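Local coordinates for protein ficolin-3 (Homo sapiens, PDB 2J5Z) that probably recognises sugars on microbial surfaces as an innate immune lectin, binding galactose through its fibrinogen-like domain, at residues A168-G173 and H197-D202. Sequence-based numbering, arbitrary orientation.
Sequences AVIVHG and HKYGID. With GAL (beta-D-galactopyranose), chain E.
Val171, in the last turn of helix 167-171, packs against Tyr199, and both line the galactose pocket of this fibrinogen-like recognition domain. The helix ends in a Schellman motif, with His172 at positive phi. Tyr199 comes from the loop before strand 215-220, and its CB lies 3.7 Å from Val171 CB. Its chi1 of -53° sets CG anti to the carbonyl carbon and lays the ring against Val171. CG and CD2 rest on Val171 CB. CE2 reaches Ile170, whose CG2 is 4.3 Å away. On the galactose side of the ring, CE1 and CD1 lie near C4 and O4, approached obliquely, with CD1 3.4 Å from galactose O4. The hydroxyl ends near C6 and O6 of the galactose.

Val171 CG1 sits over one ring face as a CH-pi contact, 4.0 Å from the ring centroid. CG of Lys198 lies over the opposite face, so the ring is held between two aliphatic groups. One water hydrogen-bonds to Val171 O and Tyr199 O, 2.8 and 2.7 Å from it, joining the two backbones. Further along the loop, Gly200 N bonds to Asp202 OD2, which Tyr181 and Gly210 also grip. Val171 CG1 touches the sugar too, at 3.6 Å from galactose O4.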
loop_
_atom_site.group_PDB
_atom_site.type_symbol
_atom_site.label_atom_id
_atom_site.label_comp_id
_atom_site.label_asym_id
_atom_site.label_seq_id
_atom_site.Cartn_x
_atom_site.Cartn_y
_atom_site.Cartn_z
ATOM N N ALA A 168 9.580 30.333 -3.676
ATOM C CA ALA A 168 9.666 28.897 -3.955
ATOM C C ALA A 168 11.120 28.515 -4.216
ATOM O O ALA A 168 11.614 27.527 -3.687
ATOM C CB ALA A 168 8.789 28.527 -5.137
ATOM N N VAL A 169 11.801 29.309 -5.032
ATOM C CA VAL A 169 13.227 29.093 -5.277
ATOM C C VAL A 169 13.971 29.319 -3.970
ATOM O O VAL A 169 14.674 28.439 -3.480
ATOM C CB VAL A 169 13.760 30.038 -6.373
ATOM C CG1 VAL A 169 15.285 30.013 -6.419
ATOM C CG2 VAL A 169 13.168 29.670 -7.731
ATOM N N ILE A 170 13.767 30.491 -3.374
ATOM C CA ILE A 170 14.483 30.855 -2.156
ATOM C C ILE A 170 14.402 29.795 -1.071
ATOM O O ILE A 170 15.424 29.434 -0.500
ATOM C CB ILE A 170 14.016 32.225 -1.595
ATOM C CG1 ILE A 170 14.398 33.354 -2.557
ATOM C CG2 ILE A 170 14.607 32.470 -0.217
ATOM C CD1 ILE A 170 15.896 33.443 -2.825
ATOM N N VAL A 171 13.199 29.283 -0.786
ATOM C CA VAL A 171 13.020 28.352 0.331
ATOM C C VAL A 171 12.812 26.872 -0.076
ATOM O O VAL A 171 12.506 26.034 0.770
ATOM C CB VAL A 171 11.881 28.799 1.291
ATOM C CG1 VAL A 171 11.909 30.319 1.467
ATOM C CG2 VAL A 171 10.521 28.353 0.778
ATOM N N HIS A 172 12.976 26.584 -1.362
ATOM C CA HIS A 172 12.898 25.212 -1.901
ATOM C C HIS A 172 11.569 24.509 -1.589
ATOM O O HIS A 172 11.535 23.457 -0.934
ATOM C CB HIS A 172 14.084 24.358 -1.429
ATOM C CG HIS A 172 14.523 23.342 -2.439
ATOM N ND1 HIS A 172 14.178 22.007 -2.357
ATOM C CD2 HIS A 172 15.264 23.468 -3.564
ATOM C CE1 HIS A 172 14.694 21.356 -3.385
ATOM N NE2 HIS A 172 15.357 22.219 -4.133
ATOM N N GLY A 173 10.478 25.104 -2.060
ATOM C CA GLY A 173 9.154 24.527 -1.860
ATOM C C GLY A 173 8.123 25.045 -2.840
ATOM O O GLY A 173 8.469 25.598 -3.896
ATOM N N HIS A 197 17.470 21.788 6.807
ATOM C CA HIS A 197 17.828 22.870 5.925
ATOM C C HIS A 197 17.454 24.172 6.629
ATOM O O HIS A 197 16.791 24.140 7.661
ATOM C CB HIS A 197 17.088 22.677 4.603
ATOM C CG HIS A 197 17.066 21.247 4.153
ATOM N ND1 HIS A 197 17.944 20.747 3.215
ATOM C CD2 HIS A 197 16.313 20.196 4.561
ATOM C CE1 HIS A 197 17.712 19.456 3.042
ATOM N NE2 HIS A 197 16.729 19.097 3.848
ATOM N N LYS A 198 17.920 25.296 6.096
ATOM C CA LYS A 198 17.565 26.613 6.611
ATOM C C LYS A 198 16.041 26.714 6.614
ATOM O O LYS A 198 15.421 27.079 7.616
ATOM C CB LYS A 198 18.164 27.686 5.695
ATOM C CG LYS A 198 18.154 29.118 6.228
ATOM C CD LYS A 198 18.744 30.060 5.175
ATOM C CE LYS A 198 18.853 31.496 5.686
ATOM N NZ LYS A 198 19.380 32.427 4.638
ATOM N N TYR A 199 15.452 26.357 5.478
ATOM C CA TYR A 199 14.004 26.315 5.316
ATOM C C TYR A 199 13.593 24.880 5.023
ATOM O O TYR A 199 14.044 24.300 4.030
ATOM C CB TYR A 199 13.591 27.200 4.150
ATOM C CG TYR A 199 14.124 28.607 4.257
ATOM C CD1 TYR A 199 13.753 29.422 5.313
ATOM C CD2 TYR A 199 15.004 29.119 3.302
ATOM C CE1 TYR A 199 14.240 30.709 5.426
ATOM C CE2 TYR A 199 15.496 30.415 3.402
ATOM C CZ TYR A 199 15.107 31.204 4.471
ATOM O OH TYR A 199 15.574 32.492 4.595
ATOM N N GLY A 200 12.746 24.317 5.879
ATOM C CA GLY A 200 12.273 22.941 5.694
ATOM C C GLY A 200 10.777 22.800 5.911
ATOM O O GLY A 200 10.027 23.752 5.712
ATOM N N ILE A 201 10.353 21.612 6.339
ATOM C CA ILE A 201 8.930 21.332 6.581
ATOM C C ILE A 201 8.576 21.934 7.938
ATOM O O ILE A 201 8.618 21.261 8.974
ATOM C CB ILE A 201 8.626 19.814 6.483
ATOM C CG1 ILE A 201 9.015 19.314 5.088
ATOM C CG2 ILE A 201 7.154 19.531 6.778
ATOM C CD1 ILE A 201 9.032 17.794 4.923
ATOM N N ASP A 202 8.258 23.227 7.903
ATOM C CA ASP A 202 8.219 24.082 9.094
ATOM C C ASP A 202 6.808 24.597 9.402
ATOM O O ASP A 202 6.005 24.816 8.491
ATOM C CB ASP A 202 9.124 25.298 8.899
ATOM C CG ASP A 202 10.587 24.933 8.673
ATOM O OD1 ASP A 202 10.990 23.802 9.003
ATOM O OD2 ASP A 202 11.331 25.797 8.155
HETATM C C1 GAL E . 9.854 34.462 6.489
HETATM C C2 GAL E . 9.608 33.094 7.106
HETATM C C3 GAL E . 10.879 32.254 7.088
HETATM C C4 GAL E . 11.677 32.380 5.789
HETATM C C5 GAL E . 11.674 33.788 5.216
HETATM C C6 GAL E . 12.296 33.805 3.825
HETATM O O1 GAL E . 8.648 35.236 6.480
HETATM O O2 GAL E . 9.161 33.244 8.461
HETATM O O3 GAL E . 10.516 30.885 7.283
HETATM O O4 GAL E . 11.151 31.481 4.809
HETATM O O5 GAL E . 10.326 34.245 5.165
HETATM O O6 GAL E . 13.199 34.912 3.716
HETATM O O HOH W 1 12.077 23.718 2.350
#